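Local coordinates for methyltransferase-like protein of unknown function (Silicibacter pomeroyi DSS-3, PDB 3CVO) that is of unknown function but, as a class I SAM-dependent methyltransferase-like protein with a Rossmann fold, probably transfers methyl groups from S-adenosylmethionine, at residues T15-E20 with I174-A178; S39-V44 with W63-M67; T87-P91 with K103-Y107; A137-F142 with V164-L168. One frame throughout, in Å; residues are numbered along the deposited sequence.

Overall arrangement
The chain folds round a seven-stranded mixed sheet of class I methyltransferase type, with strand order 3-2-1-4-5-7-6. Contacts 2 and 4 are buried. Contacts 1 and 3 are partly buried. Contacts 1 and 4 both involve strand 177-182: its start belongs to contact 1, and both segments of contact 4 pack on its later residues. The side chains that meet in contact 4 are all apolar. Contact 2 mixes apolar cover with an indole-to-backbone hydrogen bond at the glycine-rich loop. Contact 1 relies on hydrogen bonds from Arg176. Contact 3 joins two loop segments by packing and a water. It lies opposite contact 1 about the chain centre, with their centres about 29 Å apart.

Contact 1. Residues T15-E20 with I174-A178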
loop_
_atom_site.group_PDB
_atom_site.type_symbol
_atom_site.label_atom_id
_atom_site.label_comp_id
_atom_site.label_asym_id
_atom_site.label_seq_id
_atom_site.Cartn_x
_atom_site.Cartn_y
_atom_site.Cartn_z
ATOM N N THR A 15 -15.024 19.500 -20.126
ATOM C CA THR A 15 -15.936 20.190 -19.190
ATOM C C THR A 15 -15.235 21.128 -18.203
ATOM O O THR A 15 -15.668 21.308 -17.065
ATOM C CB THR A 15 -16.789 19.186 -18.423
ATOM O OG1 THR A 15 -16.086 17.951 -18.305
ATOM C CG2 THR A 15 -18.080 18.923 -19.192
HETATM N N MSE A 16 -14.138 21.715 -18.653
HETATM C CA MSE A 16 -13.377 22.638 -17.832
HETATM C C MSE A 16 -13.764 24.037 -18.249
HETATM O O MSE A 16 -13.948 24.304 -19.421
HETATM C CB MSE A 16 -11.874 22.475 -18.064
HETATM C CG MSE A 16 -11.327 21.114 -17.787
HETATM SE SE MSE A 16 -9.378 21.219 -17.708
HETATM C CE MSE A 16 -8.965 19.584 -16.735
ATOM N N PRO A 17 -13.883 24.950 -17.287
ATOM C CA PRO A 17 -14.096 26.311 -17.709
ATOM C C PRO A 17 -12.893 26.813 -18.511
ATOM O O PRO A 17 -11.871 26.130 -18.606
ATOM C CB PRO A 17 -14.227 27.078 -16.386
ATOM C CG PRO A 17 -14.576 26.053 -15.380
ATOM C CD PRO A 17 -13.882 24.816 -15.825
ATOM N N PRO A 18 -13.000 28.014 -19.067
ATOM C CA PRO A 18 -11.994 28.557 -19.976
ATOM C C PRO A 18 -10.551 28.619 -19.483
ATOM O O PRO A 18 -9.630 28.219 -20.197
ATOM C CB PRO A 18 -12.512 29.975 -20.199
ATOM C CG PRO A 18 -13.997 29.800 -20.196
ATOM C CD PRO A 18 -14.255 28.805 -19.115
ATOM N N ALA A 19 -10.364 29.216 -18.317
ATOM C CA ALA A 19 -9.019 29.423 -17.749
ATOM C C ALA A 19 -8.332 28.072 -17.580
ATOM O O ALA A 19 -7.161 27.850 -17.932
ATOM C CB ALA A 19 -9.126 30.107 -16.383
ATOM N N GLU A 20 -9.112 27.175 -16.998
ATOM C CA GLU A 20 -8.667 25.826 -16.690
ATOM C C GLU A 20 -8.322 25.095 -17.992
ATOM O O GLU A 20 -7.309 24.424 -18.075
ATOM C CB GLU A 20 -9.752 25.037 -15.950
ATOM C CG GLU A 20 -9.891 25.333 -14.482
ATOM C CD GLU A 20 -10.913 26.384 -14.208
ATOM O OE1 GLU A 20 -11.075 27.251 -15.085
ATOM O OE2 GLU A 20 -11.553 26.338 -13.131
ATOM N N ILE A 174 -5.361 27.513 -10.908
ATOM C CA ILE A 174 -6.017 28.087 -12.091
ATOM C C ILE A 174 -7.484 27.714 -11.992
ATOM O O ILE A 174 -7.911 26.630 -12.391
ATOM C CB ILE A 174 -5.414 27.579 -13.451
ATOM C CG1 ILE A 174 -3.878 27.651 -13.444
ATOM C CG2 ILE A 174 -5.961 28.379 -14.629
ATOM C CD1 ILE A 174 -3.228 26.313 -13.267
ATOM N N GLY A 175 -8.256 28.640 -11.445
ATOM C CA GLY A 175 -9.593 28.324 -11.005
ATOM C C GLY A 175 -9.583 27.135 -10.086
ATOM O O GLY A 175 -8.925 27.118 -9.045
ATOM N N ARG A 176 -10.329 26.125 -10.492
ATOM C CA ARG A 176 -10.537 24.932 -9.676
ATOM C C ARG A 176 -9.455 23.905 -9.966
ATOM O O ARG A 176 -9.397 22.849 -9.363
ATOM C CB ARG A 176 -11.870 24.289 -10.029
ATOM C CG ARG A 176 -11.839 23.735 -11.449
ATOM C CD ARG A 176 -13.161 23.147 -11.873
ATOM N NE ARG A 176 -12.944 22.164 -12.921
ATOM C CZ ARG A 176 -13.897 21.706 -13.710
ATOM N NH1 ARG A 176 -15.132 22.161 -13.575
ATOM N NH2 ARG A 176 -13.617 20.815 -14.640
ATOM N N LEU A 177 -8.634 24.230 -10.946
ATOM C CA LEU A 177 -7.567 23.319 -11.403
ATOM C C LEU A 177 -6.253 23.648 -10.687
ATOM O O LEU A 177 -5.819 24.797 -10.636
ATOM C CB LEU A 177 -7.365 23.454 -12.915
ATOM C CG LEU A 177 -6.292 22.563 -13.538
ATOM C CD1 LEU A 177 -6.815 21.130 -13.532
ATOM C CD2 LEU A 177 -5.952 23.018 -14.970
ATOM N N ALA A 178 -5.642 22.622 -10.129
ATOM C CA ALA A 178 -4.339 22.736 -9.464
ATOM C C ALA A 178 -3.239 22.227 -10.374
ATOM O O ALA A 178 -3.281 21.114 -10.890
ATOM C CB ALA A 178 -4.329 21.951 -8.127
#
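This is a helix-start to beta-hairpin contact at the edge of the Rossmann-fold sheet. Strands 172-174 and 177-182 form an antiparallel hairpin closed by a type II' turn from Ile174 to Leu177. Gly175 takes the first inner position, where phi is positive. Ile174 N to Leu177 O is 2.8 Å and Leu177 N to Ile174 O is 2.9 Å. The turn meets the start of helix 18-30, with Pro17 at the N-cap. Glu20 is the buried centre. Its CG packs 3.5 Å from Leu177 CB, and a CB on Gly175 would clash with its OE2. Ala19 CB touches Ile174 CG2 at 4.0 Å. Arg176 reaches back along the segment before the helix. Pro17 CD covers one face of its guanidinium, and Arg176 NH2 donates to Thr15 O at 3.2 Å. Its NE forms a salt bridge with Asp153. The straightest bond across the contact runs from Arg176 N to Glu20 OE2, 2.9 Å long with an N-H...O angle of 178°.

Contact 2. Residues S39-V44 with W63-M67. With SO4 (sulfate ion), chain E; EDO (1,2-ethanediol), chain I.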
loop_
_atom_site.group_PDB
_atom_site.type_symbol
_atom_site.label_atom_id
_atom_site.label_comp_id
_atom_site.label_asym_id
_atom_site.label_seq_id
_atom_site.Cartn_x
_atom_site.Cartn_y
_atom_site.Cartn_z
ATOM N N SER A 39 -10.651 9.565 -18.904
ATOM C CA SER A 39 -10.596 9.826 -20.346
ATOM C C SER A 39 -11.805 10.639 -20.743
ATOM O O SER A 39 -12.835 10.561 -20.113
ATOM C CB SER A 39 -10.487 8.529 -21.159
ATOM O OG SER A 39 -11.711 7.831 -21.180
ATOM N N GLY A 40 -11.654 11.429 -21.791
ATOM C CA GLY A 40 -12.737 12.256 -22.312
ATOM C C GLY A 40 -12.268 13.436 -23.132
ATOM O O GLY A 40 -11.404 13.337 -24.009
ATOM N N GLY A 41 -12.820 14.584 -22.809
ATOM C CA GLY A 41 -12.504 15.808 -23.565
ATOM C C GLY A 41 -11.017 16.106 -23.612
ATOM O O GLY A 41 -10.477 16.567 -24.639
ATOM N N SER A 42 -10.333 15.810 -22.516
ATOM C CA SER A 42 -8.911 16.169 -22.392
ATOM C C SER A 42 -8.104 15.342 -23.381
ATOM O O SER A 42 -7.127 15.785 -23.991
ATOM C CB SER A 42 -8.403 15.920 -20.968
ATOM O OG SER A 42 -8.706 14.600 -20.515
ATOM N N THR A 43 -8.583 14.124 -23.555
ATOM C CA THR A 43 -7.924 13.141 -24.386
ATOM C C THR A 43 -7.999 13.574 -25.839
ATOM O O THR A 43 -7.051 13.401 -26.587
ATOM C CB THR A 43 -8.620 11.763 -24.266
ATOM O OG1 THR A 43 -8.818 11.429 -22.868
ATOM C CG2 THR A 43 -7.777 10.697 -24.959
ATOM N N VAL A 44 -9.145 14.152 -26.215
ATOM C CA VAL A 44 -9.348 14.698 -27.579
ATOM C C VAL A 44 -8.409 15.877 -27.793
ATOM O O VAL A 44 -7.795 16.012 -28.837
ATOM C CB VAL A 44 -10.834 15.109 -27.833
ATOM C CG1 VAL A 44 -11.003 15.829 -29.198
ATOM C CG2 VAL A 44 -11.745 13.878 -27.747
ATOM N N TRP A 63 -17.488 3.386 -21.481
ATOM C CA TRP A 63 -16.944 4.669 -21.896
ATOM C C TRP A 63 -15.600 4.501 -22.601
ATOM O O TRP A 63 -15.368 5.128 -23.624
ATOM C CB TRP A 63 -16.833 5.610 -20.710
ATOM C CG TRP A 63 -16.290 6.940 -21.021
ATOM C CD1 TRP A 63 -15.111 7.441 -20.591
ATOM C CD2 TRP A 63 -16.909 7.979 -21.802
ATOM N NE1 TRP A 63 -14.950 8.715 -21.038
ATOM C CE2 TRP A 63 -16.041 9.077 -21.777
ATOM C CE3 TRP A 63 -18.107 8.084 -22.511
ATOM C CZ2 TRP A 63 -16.299 10.274 -22.475
ATOM C CZ3 TRP A 63 -18.372 9.273 -23.195
ATOM C CH2 TRP A 63 -17.465 10.351 -23.170
ATOM N N ALA A 64 -14.743 3.605 -22.115
ATOM C CA ALA A 64 -13.495 3.333 -22.820
ATOM C C ALA A 64 -13.772 2.873 -24.251
ATOM O O ALA A 64 -13.112 3.284 -25.186
ATOM C CB ALA A 64 -12.598 2.288 -22.063
ATOM N N ARG A 65 -14.802 2.060 -24.412
ATOM C CA ARG A 65 -15.167 1.516 -25.727
ATOM C C ARG A 65 -15.636 2.649 -26.640
ATOM O O ARG A 65 -15.251 2.753 -27.810
ATOM C CB ARG A 65 -16.260 0.472 -25.586
ATOM C CG ARG A 65 -16.537 -0.295 -26.838
ATOM C CD ARG A 65 -17.744 -1.188 -26.614
ATOM N NE ARG A 65 -17.432 -2.251 -25.656
ATOM C CZ ARG A 65 -18.049 -2.445 -24.492
ATOM N NH1 ARG A 65 -19.036 -1.657 -24.099
ATOM N NH2 ARG A 65 -17.665 -3.450 -23.708
HETATM N N MSE A 66 -16.409 3.547 -26.073
HETATM C CA MSE A 66 -16.815 4.760 -26.825
HETATM C C MSE A 66 -15.633 5.638 -27.238
HETATM O O MSE A 66 -15.602 6.125 -28.355
HETATM C CB MSE A 66 -17.837 5.589 -26.045
HETATM C CG MSE A 66 -19.184 4.937 -26.053
HETATM SE SE MSE A 66 -20.534 5.889 -24.986
HETATM C CE MSE A 66 -20.602 7.520 -26.049
HETATM N N MSE A 67 -14.684 5.856 -26.335
HETATM C CA MSE A 67 -13.509 6.698 -26.624
HETATM C C MSE A 67 -12.692 6.064 -27.753
HETATM O O MSE A 67 -12.200 6.748 -28.661
HETATM C CB MSE A 67 -12.652 6.880 -25.368
HETATM C CG MSE A 67 -13.308 7.733 -24.309
HETATM SE SE MSE A 67 -13.642 9.543 -24.870
HETATM C CE MSE A 67 -11.846 10.031 -25.514
HETATM S S SO4 E . -20.002 -2.970 -20.648
HETATM O O1 SO4 E . -20.419 -4.364 -20.476
HETATM O O2 SO4 E . -20.350 -2.176 -19.460
HETATM O O3 SO4 E . -20.693 -2.417 -21.816
HETATM O O4 SO4 E . -18.569 -2.930 -20.879
HETATM C C1 EDO I . -14.838 -5.713 -25.152
HETATM O O1 EDO I . -15.196 -4.537 -24.435
HETATM C C2 EDO I . -14.958 -5.358 -26.613
HETATM O O2 EDO I . -14.817 -3.939 -26.697
#
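Met67, present as selenomethionine, lies over the loop and first turn of helix 41-47. Its CE is 3.7 Å from Gly40 O, 3.9 Å from Thr43 CB and 4.4 Å from Val44 CG2. Its CG also lies 3.5 Å from Ser39 OG. One helical turn earlier, Trp63 meets the same loop with the edge of its ring. Trp63 NE1 donates to Ser39 O at 3.0 Å, and Trp63 CZ2 lies 4.1 Å from Gly40 CA. Gly40 is the N-cap of helix 41-47, and its backbone angles call for glycine. Gly40 N donates to Thr43 OG1 at 3.0 Å, so the side chain of the third helical residue turns back to the N-cap. Thr43 OG1 is also bonded to Glu36, and Ser39 OG to Glu58. Arg65 points out from helix 61-73. Arg65 NH1 holds sulfate O3 at 2.9 Å, and both the sulfate and a nearby ethanediol probably come from the crystallisation liquor. Segment 39-44 follows strand 33-37, and Glu58 ends strand 53-58. This is the place of the glycine-rich loop and the acidic residue that contact S-adenosylmethionine in class I methyltransferases, so the arrangement is consistent with a cofactor site here.

Contact 3. Residues T87-P91 with K103-Y107; sequences TDIGP and KWRSY. With EDO (1,2-ethanediol), chain M; EDO (1,2-ethanediol), chain G.
Residues 87-91 form an irregular loop. Thr87 is extended (phi/psi -120/110), Asp88 is -72/110, Ile89 is -121/23 and Gly90 is 92/179, which calls for glycine. Residues 104-106 wind into a 3-10 turn, with Ser106 N to Lys103 O at 2.8 Å and Tyr107 N to Trp104 O at 3.1 Å. From Lys103 to Tyr107 phi/psi run -102/32, -56/-32, -71/-14, -102/-2 and -58/-41. The segments come closest at Gly90 and Lys103, whose CA atoms are 5.3 Å apart. Asp88 is t with chi2 near 0°. Its OD1 accepts from Gly90 N at 3.0 Å, forming an Asx turn. Lys103 (chi1 m, chi2 t, chi3 p) lays its chain along this turn: CB is 3.6 Å from Ile89 C, and CD is 3.6 Å from Gly90 N and 3.7 Å from Asp88 OD1. Lys103 NZ stays 4.0 Å from Asp88 OD2, beyond a salt bridge. Ser106 CB lies 3.8 Å from Asp88 O. Ile89 (chi1 p, chi2 t) puts CB 3.9 Å from Tyr107 CD1. Tyr107 is m, with its ring edge toward Ile89 O (CE1 to O 3.5 Å). A water lies 2.7 Å from Ile89 O and accepts from Lys103 N at 3.0 Å. Tyr107 OH bonds to Asp101. Trp104 stacks on Trp104 of the second subunit. The contact closes the base of a long loop between strand 81-86 and helix 109-112, beside the subunit interface.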
loop_
_atom_site.group_PDB
_atom_site.type_symbol
_atom_site.label_atom_id
_atom_site.label_comp_id
_atom_site.label_asym_id
_atom_site.label_seq_id
_atom_site.Cartn_x
_atom_site.Cartn_y
_atom_site.Cartn_z
ATOM N N THR A 87 -9.105 -0.149 -17.050
ATOM C CA THR A 87 -8.518 -0.703 -15.839
ATOM C C THR A 87 -9.650 -1.109 -14.905
ATOM O O THR A 87 -10.355 -0.293 -14.384
ATOM C CB THR A 87 -7.555 0.331 -15.242
ATOM O OG1 THR A 87 -6.655 0.750 -16.286
ATOM C CG2 THR A 87 -6.754 -0.232 -14.073
ATOM N N ASP A 88 -9.779 -2.415 -14.766
ATOM C CA ASP A 88 -10.904 -3.138 -14.133
ATOM C C ASP A 88 -10.892 -2.956 -12.632
ATOM O O ASP A 88 -9.968 -3.444 -11.917
ATOM C CB ASP A 88 -10.809 -4.625 -14.479
ATOM C CG ASP A 88 -12.010 -5.421 -14.049
ATOM O OD1 ASP A 88 -12.944 -4.859 -13.485
ATOM O OD2 ASP A 88 -12.030 -6.639 -14.333
ATOM N N ILE A 89 -11.875 -2.203 -12.153
ATOM C CA ILE A 89 -12.072 -2.027 -10.703
ATOM C C ILE A 89 -13.442 -2.502 -10.287
ATOM O O ILE A 89 -13.980 -2.113 -9.231
ATOM C CB ILE A 89 -11.835 -0.597 -10.189
ATOM C CG1 ILE A 89 -12.788 0.379 -10.883
ATOM C CG2 ILE A 89 -10.355 -0.171 -10.347
ATOM C CD1 ILE A 89 -12.686 1.796 -10.436
ATOM N N GLY A 90 -13.958 -3.380 -11.130
ATOM C CA GLY A 90 -15.289 -3.942 -10.996
ATOM C C GLY A 90 -16.334 -3.141 -11.751
ATOM O O GLY A 90 -16.048 -2.121 -12.360
ATOM N N PRO A 91 -17.577 -3.596 -11.704
ATOM C CA PRO A 91 -18.625 -2.824 -12.385
ATOM C C PRO A 91 -18.795 -1.423 -11.836
ATOM O O PRO A 91 -18.688 -1.182 -10.640
ATOM C CB PRO A 91 -19.881 -3.664 -12.166
ATOM C CG PRO A 91 -19.367 -5.097 -12.120
ATOM C CD PRO A 91 -17.973 -4.992 -11.444
ATOM N N LYS A 103 -14.235 -5.694 -6.156
ATOM C CA LYS A 103 -12.864 -5.736 -6.685
ATOM C C LYS A 103 -11.907 -4.906 -5.907
ATOM O O LYS A 103 -10.975 -4.372 -6.438
ATOM C CB LYS A 103 -12.828 -5.411 -8.191
ATOM C CG LYS A 103 -13.482 -6.579 -8.969
ATOM C CD LYS A 103 -12.967 -6.808 -10.390
ATOM C CE LYS A 103 -11.444 -6.898 -10.522
ATOM N NZ LYS A 103 -10.925 -8.267 -10.812
ATOM N N TRP A 104 -12.139 -4.808 -4.613
ATOM C CA TRP A 104 -11.285 -3.982 -3.748
ATOM C C TRP A 104 -9.832 -4.380 -3.831
ATOM O O TRP A 104 -8.962 -3.521 -3.751
ATOM C CB TRP A 104 -11.775 -3.946 -2.287
ATOM C CG TRP A 104 -11.682 -5.185 -1.484
ATOM C CD1 TRP A 104 -12.669 -6.095 -1.258
ATOM C CD2 TRP A 104 -10.531 -5.649 -0.768
ATOM N NE1 TRP A 104 -12.200 -7.078 -0.416
ATOM C CE2 TRP A 104 -10.905 -6.784 -0.067
ATOM C CE3 TRP A 104 -9.232 -5.135 -0.576
ATOM C CZ2 TRP A 104 -9.994 -7.512 0.718
ATOM C CZ3 TRP A 104 -8.355 -5.831 0.233
ATOM C CH2 TRP A 104 -8.727 -7.014 0.839
ATOM N N ARG A 105 -9.572 -5.669 -4.053
ATOM C CA ARG A 105 -8.152 -6.146 -4.093
ATOM C C ARG A 105 -7.469 -5.650 -5.350
ATOM O O ARG A 105 -6.267 -5.621 -5.398
ATOM C CB ARG A 105 -8.056 -7.668 -3.989
ATOM C CG ARG A 105 -8.485 -8.207 -2.630
ATOM C CD ARG A 105 -8.664 -9.698 -2.621
ATOM N NE ARG A 105 -9.283 -10.200 -1.407
ATOM C CZ ARG A 105 -10.595 -10.327 -1.251
ATOM N NH1 ARG A 105 -11.421 -9.949 -2.217
ATOM N NH2 ARG A 105 -11.073 -10.771 -0.107
ATOM N N SER A 106 -8.248 -5.150 -6.307
ATOM C CA SER A 106 -7.715 -4.615 -7.573
ATOM C C SER A 106 -7.660 -3.105 -7.630
ATOM O O SER A 106 -7.118 -2.516 -8.563
ATOM C CB SER A 106 -8.525 -5.115 -8.767
ATOM O OG SER A 106 -8.438 -6.518 -8.862
ATOM N N TYR A 107 -8.117 -2.449 -6.584
ATOM C CA TYR A 107 -8.197 -0.995 -6.636
ATOM C C TYR A 107 -6.848 -0.294 -6.904
ATOM O O TYR A 107 -6.798 0.696 -7.651
ATOM C CB TYR A 107 -8.852 -0.392 -5.387
ATOM C CG TYR A 107 -10.351 -0.563 -5.286
ATOM C CD1 TYR A 107 -11.098 -1.011 -6.345
ATOM C CD2 TYR A 107 -11.022 -0.198 -4.122
ATOM C CE1 TYR A 107 -12.468 -1.124 -6.239
ATOM C CE2 TYR A 107 -12.390 -0.311 -4.003
ATOM C CZ TYR A 107 -13.117 -0.766 -5.071
ATOM O OH TYR A 107 -14.511 -0.842 -4.978
HETATM C C1 EDO M . -8.160 -5.757 -16.614
HETATM O O1 EDO M . -8.875 -6.016 -17.828
HETATM C C2 EDO M . -7.836 -4.265 -16.508
HETATM O O2 EDO M . -7.162 -4.008 -15.224
HETATM C C1 EDO G . -14.994 -9.772 -2.580
HETATM O O1 EDO G . -14.344 -10.634 -1.619
HETATM C C2 EDO G . -14.898 -10.297 -3.998
HETATM O O2 EDO G . -15.281 -11.682 -4.040
HETATM O O HOH W 1 -15.541 -3.257 -7.282
#

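Contact 4. Residues A137-F142 with V164-L168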
loop_
_atom_site.group_PDB
_atom_site.type_symbol
_atom_site.label_atom_id
_atom_site.label_comp_id
_atom_site.label_asym_id
_atom_site.label_seq_id
_atom_site.Cartn_x
_atom_site.Cartn_y
_atom_site.Cartn_z
ATOM N N ALA A 137 -2.329 10.961 -7.600
ATOM C CA ALA A 137 -1.384 12.053 -7.417
ATOM C C ALA A 137 -0.120 11.575 -6.696
ATOM O O ALA A 137 1.038 11.877 -7.090
ATOM C CB ALA A 137 -2.037 13.260 -6.677
ATOM N N LEU A 138 -0.350 10.819 -5.634
ATOM C CA LEU A 138 0.752 10.195 -4.852
ATOM C C LEU A 138 1.521 9.153 -5.638
ATOM O O LEU A 138 2.727 9.120 -5.561
ATOM C CB LEU A 138 0.270 9.625 -3.501
ATOM C CG LEU A 138 -0.314 10.667 -2.532
ATOM C CD1 LEU A 138 -0.643 9.912 -1.199
ATOM C CD2 LEU A 138 0.553 11.872 -2.336
ATOM N N ALA A 139 0.817 8.336 -6.398
ATOM C CA ALA A 139 1.433 7.345 -7.265
ATOM C C ALA A 139 2.439 8.011 -8.204
ATOM O O ALA A 139 3.548 7.552 -8.336
ATOM C CB ALA A 139 0.381 6.574 -8.041
ATOM N N THR A 140 2.067 9.184 -8.716
ATOM C CA THR A 140 2.920 9.910 -9.637
ATOM C C THR A 140 4.144 10.365 -8.873
ATOM O O THR A 140 5.269 10.132 -9.295
ATOM C CB THR A 140 2.175 11.116 -10.253
ATOM O OG1 THR A 140 1.057 10.620 -10.992
ATOM C CG2 THR A 140 3.087 11.961 -11.153
ATOM N N ALA A 141 3.917 10.971 -7.708
ATOM C CA ALA A 141 5.020 11.576 -6.924
ATOM C C ALA A 141 6.037 10.517 -6.582
ATOM O O ALA A 141 7.239 10.732 -6.634
ATOM C CB ALA A 141 4.516 12.243 -5.622
ATOM N N PHE A 142 5.536 9.343 -6.232
ATOM C CA PHE A 142 6.461 8.312 -5.738
ATOM C C PHE A 142 7.073 7.495 -6.882
ATOM O O PHE A 142 8.078 6.849 -6.681
ATOM C CB PHE A 142 5.766 7.373 -4.768
ATOM C CG PHE A 142 5.295 8.040 -3.524
ATOM C CD1 PHE A 142 6.115 8.881 -2.832
ATOM C CD2 PHE A 142 4.038 7.770 -3.033
ATOM C CE1 PHE A 142 5.684 9.492 -1.703
ATOM C CE2 PHE A 142 3.621 8.341 -1.879
ATOM C CZ PHE A 142 4.451 9.228 -1.219
ATOM N N VAL A 164 -2.225 15.887 -0.398
ATOM C CA VAL A 164 -1.476 15.887 -1.659
ATOM C C VAL A 164 -0.238 16.808 -1.531
ATOM O O VAL A 164 0.832 16.522 -2.048
ATOM C CB VAL A 164 -2.461 16.416 -2.807
ATOM C CG1 VAL A 164 -1.784 16.655 -4.102
ATOM C CG2 VAL A 164 -3.642 15.424 -2.970
ATOM N N GLU A 165 -0.408 17.938 -0.861
ATOM C CA GLU A 165 0.607 18.995 -0.921
ATOM C C GLU A 165 1.873 18.568 -0.169
ATOM O O GLU A 165 2.994 19.021 -0.459
ATOM C CB GLU A 165 0.037 20.324 -0.415
ATOM C CG GLU A 165 -1.072 20.772 -1.284
ATOM C CD GLU A 165 -1.691 22.101 -0.887
ATOM O OE1 GLU A 165 -1.076 22.849 -0.125
ATOM O OE2 GLU A 165 -2.803 22.386 -1.365
ATOM N N GLU A 166 1.694 17.635 0.749
ATOM C CA GLU A 166 2.847 17.148 1.528
ATOM C C GLU A 166 3.918 16.623 0.585
ATOM O O GLU A 166 5.141 16.787 0.807
ATOM C CB GLU A 166 2.474 16.035 2.496
ATOM C CG GLU A 166 3.710 15.542 3.229
ATOM C CD GLU A 166 3.492 14.444 4.250
ATOM O OE1 GLU A 166 2.341 13.975 4.407
ATOM O OE2 GLU A 166 4.520 14.056 4.886
ATOM N N PHE A 167 3.460 15.986 -0.484
ATOM C CA PHE A 167 4.375 15.351 -1.445
ATOM C C PHE A 167 4.508 16.046 -2.798
ATOM O O PHE A 167 5.533 15.905 -3.471
ATOM C CB PHE A 167 4.002 13.895 -1.629
ATOM C CG PHE A 167 4.137 13.096 -0.364
ATOM C CD1 PHE A 167 5.397 12.819 0.161
ATOM C CD2 PHE A 167 3.027 12.649 0.303
ATOM C CE1 PHE A 167 5.549 12.118 1.345
ATOM C CE2 PHE A 167 3.148 11.912 1.460
ATOM C CZ PHE A 167 4.418 11.631 1.990
ATOM N N LEU A 168 3.478 16.780 -3.205
ATOM C CA LEU A 168 3.445 17.424 -4.520
ATOM C C LEU A 168 3.869 18.887 -4.442
ATOM O O LEU A 168 4.172 19.546 -5.449
ATOM C CB LEU A 168 2.037 17.276 -5.174
ATOM C CG LEU A 168 1.912 15.946 -5.921
ATOM C CD1 LEU A 168 1.836 14.729 -4.968
ATOM C CD2 LEU A 168 0.648 15.994 -6.830
#
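Leu168 is the main bump. It fills a shallow hollow on helix 133-143 made by two alanines one turn apart. Its CD1 sits 3.6 Å from Ala137 O and 3.7 Å from Ala141 CB, while its CD2 is 3.8 Å from Ala137 CB. Leu138 closes the side of the hollow, with CD2 4.1 Å from Leu168 CD1. The small alanines let the backbones approach: Ala141 and Leu168 CA atoms are 6.5 Å apart. Phe167 is the second bump. It fits against Leu138, Ala141 and Phe142, with its CD2 3.7 Å from Leu138 CD2. The edge of Phe142 points at the face of Phe167 in a T-shaped stack, with centroids 5.0 Å apart and planes at 68°. Val164 CG1 completes the fit at 4.3 Å from Ala137 CB. Ala141 and Leu168 also pack on strand 177-182, so both helices cover the same part of the Rossmann-fold sheet. The seven touching side chains are buried and apolar, and no polar pair or charge crosses, which implies close packing and exclusion of water.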